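Non-structural protein 2 (Infectious bronchitis virus, PDB 7F52) is of unknown function but is a replicase-derived non-structural protein of a gammacoronavirus, presumably released from the viral polyprotein to act inside the infected cell. Local coordinates at residues 364-369 and 411-416; 41-46 and 219-224; 506-511 and 553-558; 271-276 and 357-362. All blocks are in the same frame, centred on the assembly; numbering follows the deposited sequence.

How the interactions relate
Interactions 1 and 4 lie on different parts of strand 357-371, their centres about 25 Å apart. Interaction 1 is a true strand pairing, partly buried and held by backbone hydrogen bonds within one mixed sheet. Interaction 4, also partly buried, packs a hairpin tip from a different, antiparallel sheet against the start of that strand, with one carboxylate bond beside apolar side chains. The other two each set a loop against a helix. Interaction 2 is a surface contact joined by methyl groups, a water and a long, doubtful charge pair. Interaction 3, partly buried and about 90 Å from it between centres, packs a type II turn through apolar side chains and a methyl against turn carbonyls.

Interaction 1: residues 364-369 and 411-416; sequences CCERVV and GHKFVY
Arg367 and His412 run side by side on one face of a parallel strand pair, the arginine chain extended from CG to NE and the imidazole close along it, with Arg367 CB 3.4 Å from His412 CD2. This alignment brings the guanidinium edge to the ring: Arg367 NH1 gives a weak hydrogen bond of 3.3 Å to His412 NE2, nearly straight at 170°, with the two planes 34° apart. The firmer partner of the guanidinium is Asp313, which forms a salt bridge with NH2. Further along the same face, Val369 CB lies 3.7 Å from Phe414 CD1. Phe414 CG stands anti to its carbonyl carbon (chi1 -66°), which swings the ring alongside the valine. On the other face Val368 and Lys413 point the same way, and Val368 CG1 meets Val415 CG2 at 3.9 Å. Glu366 leans over Lys413 CB; its OE2 is joined to Lys413 NZ through a water, while OE1 pairs with Lys408. Between the strands, Arg367 N binds Gly411 O at 3.2 Å, Val369 N binds Lys413 O at 2.8 Å, and Arg367 O and Val369 O accept from Lys413 N and Val415 N. The positive phi of Gly411 suits glycine at the entry to the strand, and beta-branched valines suit the extended backbone. Since His412 NE2 accepts while ND1 bonds Leu410 O, the ring is probably neutral with its proton on ND1, a state that the nearby arginine would favour.

Interaction 2: residues 41-46 and 219-224; sequences DYADAF and KCARSI
Ala221 sets its methyl against the first turn of helix 42-57, where its CB lies 3.9 Å from both Tyr42 CB and Ala43 CB. Small side chains suit this place because the two backbones come close, and Ala221 CB is also 3.7 Å from Ala43 N. Beside the methyls, a water accepts from Tyr42 N at 2.8 Å and donates to Ala221 O, giving a polar link between helix start and loop. Asp41 positions this end of the helix as its N-cap: OD1 takes Asp44 N at 3.0 Å and, weakly, Ala43 N. With CG held between the backbone N and the carbonyl carbon (chi1 61°), the carboxylate folds back over the first-turn amides. Its other oxygen, OD2, lies over one face of the Arg222 guanidinium, a long and doubtful charge pair in which no N-H points at the oxygen. Arg222 belongs to the loop that follows helix 206-219, whose Lys214 and Ala218 meet Phe46. The Tyr42 ring leads away from the loop and into the protein, packing on Leu144 and Leu162 with its hydroxyl bonded to Gln147 O, while Ile224 settles on helix 161-174.

Interaction 3: residues 506-511 and 553-558; sequences YKVGGL and QLLLDA
Leu554 reaches from helix 553-561 into the curve of the loop 506-511, and its CB already touches on leaving the helix: Val508 CG1 lies 3.6 Å away. Leu511 CD1 comes to the same Leu554 CB at 4.3 Å, so two apolar branches of the loop meet Leu554 CB from the same side. CG then lies beside the backbone N (chi1 -60°), which sends the chain past the valine, obliquely to it, toward the glycines. At the tip, CD1 rests 3.4 Å from Gly509 O and 4.0 Å from Gly510 O; the methyl meets the oxygen end of the Gly509 carbonyl, with the Gly510 oxygen a little farther off. A leucine is long enough to span this distance. Around this side chain the other contacts follow the helix. Val508 CG2 reaches Ala558 CB, 3.8 Å away and one turn further on, where a small residue suits the close approach of the loop. Leu511 CD2 meets Leu555 CB at 4.3 Å, and Leu555 continues inward to Val501 and Ile505 of helix 497-505. All the contact across the segments is therefore apolar or methyl-to-backbone. Val508 to Leu511 form a type II beta turn in which Gly510 takes the positive phi of the third position (61°), an angle that glycine accommodates readily, and Gly510 is also the N-cap residue of helix 511-519. The arrangement is a short connection with a type II turn between the consecutive helices 497-505 and 511-519, packed on helix 553-561.

Interaction 4: residues 271-276 and 357-362; sequences AFFKEA and FALHDV
Lys274 and Asp361 face each other with CA atoms 6.7 Å apart, where the tight turn between strands 270-273 and 276-281, closed by Phe273 N to Ala276 O at 2.9 Å, meets a non-helical bend of the chain at 359-361. Asp361 is the polar link: its OD2 uses the syn lone pair to take Lys274 N at 3.1 Å, nearly straight at 164°. A first torsion of -53° carries the carboxylate across to the turn, where OD2 lies in the plane of the Phe273 ring at its edge, while OD1 sits by Phe273 CB. An acceptor suits this spot, since it takes the main-chain N-H of Lys274. The Lys274 side chain runs alongside Asp361 in the reverse direction, its CG 3.5 Å from OD2, but NZ stays beyond salt-bridge distance of that oxygen, so any attraction is probably mild. Leu359 makes the apolar half: CD1 meets Phe273 CD1 at 3.7 Å, the side chains crossing at about a right angle, and CD2 meets Ala276 CB at 3.6 Å. Pro352 and Val278 pack beside this cluster. To the side, a water joins Glu275 OE1 to His360 N, weakly on the latter side, while His360 NE2 bonds Thr303 OG1. The whole is a two-residue beta-hairpin turn docked by its tip, joining the four-stranded antiparallel sheet to the large mixed sheet at the start of strand 357-371.

Interaction 1: residues 364-369 and 411-416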
loop_
_atom_site.group_PDB
_atom_site.type_symbol
_atom_site.label_atom_id
_atom_site.label_comp_id
_atom_site.label_asym_id
_atom_site.label_seq_id
_atom_site.Cartn_x
_atom_site.Cartn_y
_atom_site.Cartn_z
ATOM N N CYS A 364 -12.536 -16.070 14.815
ATOM C CA CYS A 364 -12.050 -16.450 16.138
ATOM C C CYS A 364 -11.425 -17.831 16.121
ATOM O O CYS A 364 -11.812 -18.696 15.312
ATOM C CB CYS A 364 -13.186 -16.415 17.162
ATOM S SG CYS A 364 -13.699 -14.741 17.571
ATOM N N CYS A 365 -10.463 -18.028 17.025
ATOM C CA CYS A 365 -9.859 -19.339 17.228
ATOM C C CYS A 365 -9.867 -19.711 18.696
ATOM O O CYS A 365 -9.857 -18.852 19.583
ATOM C CB CYS A 365 -8.424 -19.371 16.693
ATOM S SG CYS A 365 -8.311 -19.481 14.894
ATOM N N GLU A 366 -9.888 -21.001 18.970
ATOM C CA GLU A 366 -9.670 -21.417 20.343
ATOM C C GLU A 366 -8.692 -22.591 20.363
ATOM O O GLU A 366 -8.453 -23.257 19.346
ATOM C CB GLU A 366 -10.995 -21.779 21.026
ATOM C CG GLU A 366 -11.425 -23.188 20.754
ATOM C CD GLU A 366 -12.836 -23.483 21.218
ATOM O OE1 GLU A 366 -13.388 -22.681 22.020
ATOM O OE2 GLU A 366 -13.383 -24.521 20.761
ATOM N N ARG A 367 -8.146 -22.839 21.540
ATOM C CA ARG A 367 -7.114 -23.837 21.729
ATOM C C ARG A 367 -7.659 -24.930 22.670
ATOM O O ARG A 367 -7.980 -24.664 23.836
ATOM C CB ARG A 367 -5.887 -23.152 22.309
ATOM C CG ARG A 367 -4.559 -23.720 21.978
ATOM C CD ARG A 367 -3.605 -23.068 22.947
ATOM N NE ARG A 367 -2.211 -23.104 22.540
ATOM C CZ ARG A 367 -1.248 -22.446 23.175
ATOM N NH1 ARG A 367 -1.536 -21.703 24.240
ATOM N NH2 ARG A 367 -0.003 -22.512 22.723
ATOM N N VAL A 368 -7.790 -26.149 22.164
ATOM C CA VAL A 368 -8.450 -27.175 22.933
ATOM C C VAL A 368 -7.459 -28.048 23.695
ATOM O O VAL A 368 -6.588 -28.698 23.109
ATOM C CB VAL A 368 -9.330 -28.073 22.054
ATOM C CG1 VAL A 368 -10.049 -29.099 22.928
ATOM C CG2 VAL A 368 -10.330 -27.250 21.248
ATOM N N VAL A 369 -7.629 -28.054 25.012
ATOM C CA VAL A 369 -6.772 -28.790 25.941
ATOM C C VAL A 369 -7.496 -29.957 26.622
ATOM O O VAL A 369 -8.562 -29.782 27.235
ATOM C CB VAL A 369 -6.243 -27.866 27.020
ATOM C CG1 VAL A 369 -5.195 -28.584 27.857
ATOM C CG2 VAL A 369 -5.670 -26.606 26.380
ATOM N N GLY A 411 -9.560 -18.298 26.363
ATOM C CA GLY A 411 -9.127 -18.600 25.009
ATOM C C GLY A 411 -8.908 -20.075 24.791
ATOM O O GLY A 411 -8.441 -20.525 23.739
ATOM N N HIS A 412 -9.270 -20.854 25.792
ATOM C CA HIS A 412 -9.063 -22.274 25.672
ATOM C C HIS A 412 -10.355 -22.988 25.928
ATOM O O HIS A 412 -11.213 -22.502 26.680
ATOM C CB HIS A 412 -7.961 -22.732 26.633
ATOM C CG HIS A 412 -6.611 -22.151 26.317
ATOM N ND1 HIS A 412 -6.256 -20.862 26.655
ATOM C CD2 HIS A 412 -5.539 -22.680 25.678
ATOM C CE1 HIS A 412 -5.024 -20.626 26.245
ATOM N NE2 HIS A 412 -4.567 -21.712 25.648
ATOM N N LYS A 413 -10.518 -24.130 25.275
ATOM C CA LYS A 413 -11.602 -25.023 25.633
ATOM C C LYS A 413 -11.006 -26.233 26.351
ATOM O O LYS A 413 -10.102 -26.889 25.816
ATOM C CB LYS A 413 -12.404 -25.457 24.406
ATOM C CG LYS A 413 -13.775 -25.960 24.811
ATOM C CD LYS A 413 -14.211 -27.123 23.959
ATOM C CE LYS A 413 -15.552 -26.881 23.313
ATOM N NZ LYS A 413 -15.683 -27.763 22.106
ATOM N N PHE A 414 -11.484 -26.512 27.568
ATOM C CA PHE A 414 -11.030 -27.698 28.323
ATOM C C PHE A 414 -12.022 -28.855 28.203
ATOM O O PHE A 414 -13.212 -28.714 28.493
ATOM C CB PHE A 414 -10.789 -27.350 29.793
ATOM C CG PHE A 414 -9.650 -26.408 29.993
ATOM C CD1 PHE A 414 -8.338 -26.862 29.921
ATOM C CD2 PHE A 414 -9.881 -25.055 30.190
ATOM C CE1 PHE A 414 -7.264 -25.980 30.056
ATOM C CE2 PHE A 414 -8.824 -24.165 30.319
ATOM C CZ PHE A 414 -7.507 -24.630 30.256
ATOM N N VAL A 415 -11.519 -29.989 27.727
ATOM C CA VAL A 415 -12.313 -31.202 27.584
ATOM C C VAL A 415 -11.672 -32.425 28.230
ATOM O O VAL A 415 -10.440 -32.594 28.198
ATOM C CB VAL A 415 -12.392 -31.666 26.094
ATOM C CG1 VAL A 415 -13.119 -30.646 25.258
ATOM C CG2 VAL A 415 -10.997 -31.917 25.519
ATOM N N TYR A 416 -12.495 -33.369 28.671
ATOM C CA TYR A 416 -11.967 -34.554 29.393
ATOM C C TYR A 416 -11.790 -35.787 28.506
ATOM O O TYR A 416 -10.909 -36.573 28.819
ATOM C CB TYR A 416 -12.868 -34.858 30.584
ATOM C CG TYR A 416 -12.921 -33.752 31.599
ATOM C CD1 TYR A 416 -11.960 -33.640 32.583
ATOM C CD2 TYR A 416 -13.921 -32.806 31.566
ATOM C CE1 TYR A 416 -12.003 -32.625 33.517
ATOM C CE2 TYR A 416 -13.982 -31.785 32.493
ATOM C CZ TYR A 416 -13.020 -31.697 33.474
ATOM O OH TYR A 416 -13.070 -30.693 34.385
HETATM O O HOH W 1 -16.292 -25.711 20.542
#

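Interaction 2: residues 41-46 and 219-224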
loop_
_atom_site.group_PDB
_atom_site.type_symbol
_atom_site.label_atom_id
_atom_site.label_comp_id
_atom_site.label_asym_id
_atom_site.label_seq_id
_atom_site.Cartn_x
_atom_site.Cartn_y
_atom_site.Cartn_z
ATOM N N ASP A 41 -8.658 13.894 -23.739
ATOM C CA ASP A 41 -9.650 12.891 -23.333
ATOM C C ASP A 41 -11.016 13.527 -23.065
ATOM O O ASP A 41 -11.122 14.755 -22.991
ATOM C CB ASP A 41 -9.169 12.141 -22.080
ATOM C CG ASP A 41 -8.965 13.067 -20.884
ATOM O OD1 ASP A 41 -9.956 13.677 -20.406
ATOM O OD2 ASP A 41 -7.812 13.172 -20.409
ATOM N N TYR A 42 -12.045 12.701 -22.884
ATOM C CA TYR A 42 -13.392 13.210 -22.633
ATOM C C TYR A 42 -13.466 14.236 -21.511
ATOM O O TYR A 42 -14.205 15.215 -21.616
ATOM C CB TYR A 42 -14.362 12.073 -22.295
ATOM C CG TYR A 42 -15.814 12.519 -22.341
ATOM C CD1 TYR A 42 -16.434 13.080 -21.236
ATOM C CD2 TYR A 42 -16.555 12.399 -23.506
ATOM C CE1 TYR A 42 -17.751 13.496 -21.289
ATOM C CE2 TYR A 42 -17.871 12.813 -23.565
ATOM C CZ TYR A 42 -18.462 13.357 -22.457
ATOM O OH TYR A 42 -19.775 13.759 -22.523
ATOM N N ALA A 43 -12.717 14.006 -20.435
ATOM C CA ALA A 43 -12.888 14.801 -19.220
ATOM C C ALA A 43 -12.406 16.234 -19.400
ATOM O O ALA A 43 -13.062 17.177 -18.973
ATOM C CB ALA A 43 -12.171 14.148 -18.042
ATOM N N ASP A 44 -11.253 16.399 -20.025
ATOM C CA ASP A 44 -10.748 17.732 -20.283
ATOM C C ASP A 44 -11.590 18.418 -21.372
ATOM O O ASP A 44 -11.840 19.631 -21.298
ATOM C CB ASP A 44 -9.276 17.640 -20.660
ATOM C CG ASP A 44 -8.691 18.950 -21.165
ATOM O OD1 ASP A 44 -8.987 20.020 -20.588
ATOM O OD2 ASP A 44 -7.901 18.895 -22.138
ATOM N N ALA A 45 -12.050 17.654 -22.367
ATOM C CA ALA A 45 -12.940 18.224 -23.386
ATOM C C ALA A 45 -14.189 18.732 -22.704
ATOM O O ALA A 45 -14.608 19.865 -22.920
ATOM C CB ALA A 45 -13.297 17.205 -24.459
ATOM N N PHE A 46 -14.757 17.892 -21.851
ATOM C CA PHE A 46 -15.935 18.262 -21.093
ATOM C C PHE A 46 -15.664 19.516 -20.274
ATOM O O PHE A 46 -16.453 20.451 -20.309
ATOM C CB PHE A 46 -16.382 17.097 -20.205
ATOM C CG PHE A 46 -17.651 17.360 -19.452
ATOM C CD1 PHE A 46 -18.728 17.952 -20.076
ATOM C CD2 PHE A 46 -17.786 16.978 -18.134
ATOM C CE1 PHE A 46 -19.903 18.188 -19.388
ATOM C CE2 PHE A 46 -18.954 17.220 -17.437
ATOM C CZ PHE A 46 -20.016 17.819 -18.068
ATOM N N LYS A 219 -15.874 10.819 -15.657
ATOM C CA LYS A 219 -15.283 10.092 -14.543
ATOM C C LYS A 219 -14.559 8.854 -15.093
ATOM O O LYS A 219 -13.524 8.454 -14.553
ATOM C CB LYS A 219 -16.349 9.722 -13.508
ATOM C CG LYS A 219 -15.785 9.410 -12.123
ATOM C CD LYS A 219 -16.876 9.319 -11.075
ATOM C CE LYS A 219 -16.336 8.757 -9.768
ATOM N NZ LYS A 219 -17.388 8.604 -8.718
ATOM N N CYS A 220 -15.050 8.317 -16.195
ATOM C CA CYS A 220 -14.484 7.146 -16.834
ATOM C C CYS A 220 -13.623 7.446 -18.016
ATOM O O CYS A 220 -13.390 6.577 -18.823
ATOM C CB CYS A 220 -15.571 6.336 -17.484
ATOM S SG CYS A 220 -16.848 5.805 -16.397
ATOM N N ALA A 221 -13.167 8.676 -18.164
ATOM C CA ALA A 221 -12.218 8.984 -19.213
ATOM C C ALA A 221 -10.770 8.665 -19.421
ATOM O O ALA A 221 -10.218 9.085 -20.430
ATOM C CB ALA A 221 -12.163 10.466 -19.458
ATOM N N ARG A 222 -10.139 7.980 -18.491
ATOM C CA ARG A 222 -8.724 7.725 -18.648
ATOM C C ARG A 222 -9.144 6.620 -17.712
ATOM O O ARG A 222 -10.310 6.333 -17.621
ATOM C CB ARG A 222 -8.287 8.647 -17.534
ATOM C CG ARG A 222 -8.263 10.090 -17.947
ATOM C CD ARG A 222 -7.012 10.755 -17.453
ATOM N NE ARG A 222 -7.301 12.013 -16.793
ATOM C CZ ARG A 222 -6.417 12.993 -16.665
ATOM N NH1 ARG A 222 -5.196 12.853 -17.153
ATOM N NH2 ARG A 222 -6.751 14.109 -16.047
ATOM N N SER A 223 -8.205 5.973 -17.040
ATOM C CA SER A 223 -8.534 4.680 -16.428
ATOM C C SER A 223 -9.642 4.048 -15.574
ATOM O O SER A 223 -10.064 4.595 -14.551
ATOM C CB SER A 223 -7.389 4.537 -15.430
ATOM O OG SER A 223 -6.361 5.461 -15.738
ATOM N N ILE A 224 -10.101 2.877 -16.007
ATOM C CA ILE A 224 -11.024 2.066 -15.222
ATOM C C ILE A 224 -10.365 1.119 -14.204
ATOM O O ILE A 224 -9.393 0.434 -14.524
ATOM C CB ILE A 224 -11.946 1.312 -16.216
ATOM C CG1 ILE A 224 -12.717 2.294 -17.096
ATOM C CG2 ILE A 224 -12.903 0.410 -15.457
ATOM C CD1 ILE A 224 -13.850 2.992 -16.399
HETATM O O HOH W 2 -11.852 9.949 -23.032
#

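Interaction 3: residues 506-511 and 553-558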
loop_
_atom_site.group_PDB
_atom_site.type_symbol
_atom_site.label_atom_id
_atom_site.label_comp_id
_atom_site.label_asym_id
_atom_site.label_seq_id
_atom_site.Cartn_x
_atom_site.Cartn_y
_atom_site.Cartn_z
ATOM N N TYR A 506 10.646 -14.589 57.178
ATOM C CA TYR A 506 11.357 -15.035 55.983
ATOM C C TYR A 506 12.755 -15.583 56.275
ATOM O O TYR A 506 13.440 -16.053 55.371
ATOM C CB TYR A 506 11.420 -13.897 54.947
ATOM C CG TYR A 506 10.088 -13.219 54.728
ATOM C CD1 TYR A 506 9.033 -13.904 54.133
ATOM C CD2 TYR A 506 9.882 -11.900 55.122
ATOM C CE1 TYR A 506 7.803 -13.300 53.939
ATOM C CE2 TYR A 506 8.659 -11.281 54.931
ATOM C CZ TYR A 506 7.617 -11.984 54.336
ATOM O OH TYR A 506 6.389 -11.371 54.139
ATOM N N LYS A 507 13.165 -15.529 57.535
ATOM C CA LYS A 507 14.476 -16.032 57.930
ATOM C C LYS A 507 14.349 -17.091 59.037
ATOM O O LYS A 507 15.332 -17.407 59.715
ATOM C CB LYS A 507 15.288 -14.921 58.596
ATOM C CG LYS A 507 16.062 -14.027 57.609
ATOM C CD LYS A 507 16.093 -12.559 58.050
ATOM C CE LYS A 507 15.883 -12.408 59.550
ATOM N NZ LYS A 507 16.516 -11.178 60.114
ATOM N N VAL A 508 13.144 -17.627 59.223
ATOM C CA VAL A 508 12.956 -18.797 60.081
ATOM C C VAL A 508 13.180 -20.002 59.152
ATOM O O VAL A 508 12.341 -20.316 58.309
ATOM C CB VAL A 508 11.525 -18.861 60.650
ATOM C CG1 VAL A 508 11.315 -20.145 61.441
ATOM C CG2 VAL A 508 11.228 -17.640 61.510
ATOM N N GLY A 509 14.316 -20.673 59.304
ATOM C CA GLY A 509 14.615 -21.841 58.492
ATOM C C GLY A 509 13.574 -22.948 58.606
ATOM O O GLY A 509 13.071 -23.255 59.699
ATOM N N GLY A 510 13.237 -23.535 57.459
ATOM C CA GLY A 510 12.325 -24.665 57.402
ATOM C C GLY A 510 10.921 -24.397 57.919
ATOM O O GLY A 510 10.191 -25.341 58.229
ATOM N N LEU A 511 10.544 -23.121 58.014
ATOM C CA LEU A 511 9.199 -22.742 58.456
ATOM C C LEU A 511 8.135 -23.059 57.421
ATOM O O LEU A 511 7.073 -23.587 57.752
ATOM C CB LEU A 511 9.120 -21.253 58.772
ATOM C CG LEU A 511 7.691 -20.705 58.867
ATOM C CD1 LEU A 511 6.915 -21.356 60.012
ATOM C CD2 LEU A 511 7.714 -19.211 59.039
ATOM N N GLN A 553 5.017 -22.961 65.441
ATOM C CA GLN A 553 5.885 -22.930 66.616
ATOM C C GLN A 553 7.181 -22.225 66.242
ATOM O O GLN A 553 7.546 -21.242 66.886
ATOM C CB GLN A 553 6.178 -24.335 67.166
ATOM C CG GLN A 553 5.221 -24.832 68.268
ATOM C CD GLN A 553 5.025 -23.840 69.410
ATOM O OE1 GLN A 553 5.893 -23.011 69.695
ATOM N NE2 GLN A 553 3.874 -23.928 70.073
ATOM N N LEU A 554 7.837 -22.703 65.181
ATOM C CA LEU A 554 9.081 -22.104 64.691
ATOM C C LEU A 554 8.974 -20.583 64.631
ATOM O O LEU A 554 9.904 -19.870 65.009
ATOM C CB LEU A 554 9.449 -22.636 63.297
ATOM C CG LEU A 554 9.696 -24.134 63.080
ATOM C CD1 LEU A 554 10.809 -24.359 62.054
ATOM C CD2 LEU A 554 10.003 -24.848 64.386
ATOM N N LEU A 555 7.830 -20.090 64.170
ATOM C CA LEU A 555 7.630 -18.649 64.042
ATOM C C LEU A 555 7.371 -17.986 65.402
ATOM O O LEU A 555 7.880 -16.897 65.668
ATOM C CB LEU A 555 6.478 -18.336 63.072
ATOM C CG LEU A 555 6.103 -16.851 63.054
ATOM C CD1 LEU A 555 7.245 -16.006 62.506
ATOM C CD2 LEU A 555 4.821 -16.604 62.300
ATOM N N LEU A 556 6.578 -18.630 66.253
ATOM C CA LEU A 556 6.350 -18.102 67.596
ATOM C C LEU A 556 7.674 -17.988 68.375
ATOM O O LEU A 556 7.872 -17.049 69.153
ATOM C CB LEU A 556 5.338 -18.970 68.356
ATOM C CG LEU A 556 3.869 -18.724 67.963
ATOM C CD1 LEU A 556 2.855 -19.421 68.882
ATOM C CD2 LEU A 556 3.588 -17.221 67.887
ATOM N N ASP A 557 8.587 -18.927 68.126
ATOM C CA ASP A 557 9.910 -18.917 68.745
ATOM C C ASP A 557 10.678 -17.664 68.387
ATOM O O ASP A 557 11.024 -16.861 69.256
ATOM C CB ASP A 557 10.730 -20.139 68.321
ATOM C CG ASP A 557 10.191 -21.428 68.891
ATOM O OD1 ASP A 557 9.295 -21.362 69.766
ATOM O OD2 ASP A 557 10.680 -22.500 68.472
ATOM N N ALA A 558 10.953 -17.512 67.099
ATOM C CA ALA A 558 11.703 -16.371 66.597
ATOM C C ALA A 558 11.040 -15.047 66.985
ATOM O O ALA A 558 11.698 -14.010 67.043
ATOM C CB ALA A 558 11.853 -16.476 65.103
#

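Interaction 4: residues 271-276 and 357-362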
loop_
_atom_site.group_PDB
_atom_site.type_symbol
_atom_site.label_atom_id
_atom_site.label_comp_id
_atom_site.label_asym_id
_atom_site.label_seq_id
_atom_site.Cartn_x
_atom_site.Cartn_y
_atom_site.Cartn_z
ATOM N N ALA A 271 -13.088 -17.159 -5.039
ATOM C CA ALA A 271 -13.767 -16.850 -3.803
ATOM C C ALA A 271 -13.647 -15.358 -3.585
ATOM O O ALA A 271 -12.605 -14.782 -3.913
ATOM C CB ALA A 271 -13.163 -17.633 -2.641
ATOM N N PHE A 272 -14.697 -14.729 -3.053
ATOM C CA PHE A 272 -14.684 -13.281 -2.896
ATOM C C PHE A 272 -14.920 -12.880 -1.456
ATOM O O PHE A 272 -16.050 -12.961 -0.962
ATOM C CB PHE A 272 -15.736 -12.630 -3.790
ATOM C CG PHE A 272 -15.474 -12.801 -5.255
ATOM C CD1 PHE A 272 -15.660 -14.031 -5.867
ATOM C CD2 PHE A 272 -15.076 -11.731 -6.027
ATOM C CE1 PHE A 272 -15.420 -14.198 -7.208
ATOM C CE2 PHE A 272 -14.848 -11.890 -7.383
ATOM C CZ PHE A 272 -15.018 -13.120 -7.972
ATOM N N PHE A 273 -13.839 -12.459 -0.798
ATOM C CA PHE A 273 -13.867 -11.959 0.574
ATOM C C PHE A 273 -14.235 -10.494 0.575
ATOM O O PHE A 273 -14.469 -9.932 -0.483
ATOM C CB PHE A 273 -12.525 -12.185 1.249
ATOM C CG PHE A 273 -12.222 -13.624 1.478
ATOM C CD1 PHE A 273 -11.560 -14.367 0.520
ATOM C CD2 PHE A 273 -12.631 -14.248 2.640
ATOM C CE1 PHE A 273 -11.281 -15.713 0.729
ATOM C CE2 PHE A 273 -12.370 -15.590 2.858
ATOM C CZ PHE A 273 -11.701 -16.326 1.901
ATOM N N LYS A 274 -14.327 -9.882 1.751
ATOM C CA LYS A 274 -14.865 -8.525 1.820
ATOM C C LYS A 274 -14.159 -7.593 0.832
ATOM O O LYS A 274 -14.805 -6.888 0.049
ATOM C CB LYS A 274 -14.761 -7.959 3.231
ATOM C CG LYS A 274 -15.846 -8.416 4.196
ATOM C CD LYS A 274 -15.700 -7.635 5.517
ATOM C CE LYS A 274 -15.476 -8.568 6.714
ATOM N NZ LYS A 274 -14.470 -8.039 7.693
ATOM N N GLU A 275 -12.831 -7.620 0.842
ATOM C CA GLU A 275 -12.066 -6.658 0.074
ATOM C C GLU A 275 -11.055 -7.276 -0.875
ATOM O O GLU A 275 -10.100 -6.603 -1.283
ATOM C CB GLU A 275 -11.363 -5.699 1.020
ATOM C CG GLU A 275 -12.345 -4.789 1.713
ATOM C CD GLU A 275 -11.774 -4.135 2.968
ATOM O OE1 GLU A 275 -10.822 -4.697 3.606
ATOM O OE2 GLU A 275 -12.303 -3.050 3.312
ATOM N N ALA A 276 -11.266 -8.530 -1.254
ATOM C CA ALA A 276 -10.314 -9.171 -2.138
ATOM C C ALA A 276 -10.900 -10.396 -2.766
ATOM O O ALA A 276 -11.656 -11.120 -2.134
ATOM C CB ALA A 276 -9.050 -9.532 -1.396
ATOM N N PHE A 357 0.290 -12.370 2.169
ATOM C CA PHE A 357 -0.763 -11.371 2.220
ATOM C C PHE A 357 -1.992 -11.892 3.013
ATOM O O PHE A 357 -2.619 -12.894 2.631
ATOM C CB PHE A 357 -1.162 -10.984 0.787
ATOM C CG PHE A 357 -1.804 -9.627 0.659
ATOM C CD1 PHE A 357 -1.135 -8.484 1.062
ATOM C CD2 PHE A 357 -3.074 -9.496 0.101
ATOM C CE1 PHE A 357 -1.733 -7.231 0.935
ATOM C CE2 PHE A 357 -3.680 -8.245 -0.052
ATOM C CZ PHE A 357 -3.013 -7.109 0.356
ATOM N N ALA A 358 -2.315 -11.229 4.121
ATOM C CA ALA A 358 -3.451 -11.637 4.959
ATOM C C ALA A 358 -4.688 -10.786 4.646
ATOM O O ALA A 358 -4.602 -9.550 4.601
ATOM C CB ALA A 358 -3.088 -11.525 6.448
ATOM N N LEU A 359 -5.830 -11.429 4.419
ATOM C CA LEU A 359 -7.064 -10.656 4.174
ATOM C C LEU A 359 -7.729 -10.345 5.500
ATOM O O LEU A 359 -7.475 -11.015 6.499
ATOM C CB LEU A 359 -8.030 -11.401 3.256
ATOM C CG LEU A 359 -7.411 -11.799 1.905
ATOM C CD1 LEU A 359 -8.424 -12.518 0.990
ATOM C CD2 LEU A 359 -6.796 -10.596 1.201
ATOM N N HIS A 360 -8.588 -9.337 5.516
ATOM C CA HIS A 360 -9.116 -8.857 6.786
ATOM C C HIS A 360 -10.433 -9.510 7.236
ATOM O O HIS A 360 -11.069 -9.044 8.175
ATOM C CB HIS A 360 -9.237 -7.342 6.719
ATOM C CG HIS A 360 -7.914 -6.667 6.551
ATOM N ND1 HIS A 360 -7.777 -5.311 6.350
ATOM C CD2 HIS A 360 -6.659 -7.178 6.533
ATOM C CE1 HIS A 360 -6.493 -5.011 6.229
ATOM N NE2 HIS A 360 -5.793 -6.127 6.339
ATOM N N ASP A 361 -10.807 -10.617 6.610
ATOM C CA ASP A 361 -11.906 -11.437 7.108
ATOM C C ASP A 361 -11.198 -12.175 8.271
ATOM O O ASP A 361 -10.371 -13.062 8.055
ATOM C CB ASP A 361 -12.401 -12.339 5.987
ATOM C CG ASP A 361 -12.756 -11.555 4.721
ATOM O OD1 ASP A 361 -11.824 -11.096 4.015
ATOM O OD2 ASP A 361 -13.969 -11.394 4.431
ATOM N N VAL A 362 -11.519 -11.817 9.506
ATOM C CA VAL A 362 -10.805 -12.381 10.647
ATOM C C VAL A 362 -11.865 -13.255 11.318
ATOM O O VAL A 362 -13.009 -12.829 11.486
ATOM C CB VAL A 362 -10.251 -11.418 11.715
ATOM C CG1 VAL A 362 -9.708 -12.199 12.933
ATOM C CG2 VAL A 362 -9.183 -10.504 11.127
HETATM O O HOH W 3 -12.398 -8.900 10.190
HETATM O O HOH W 4 -8.990 -6.633 3.553
#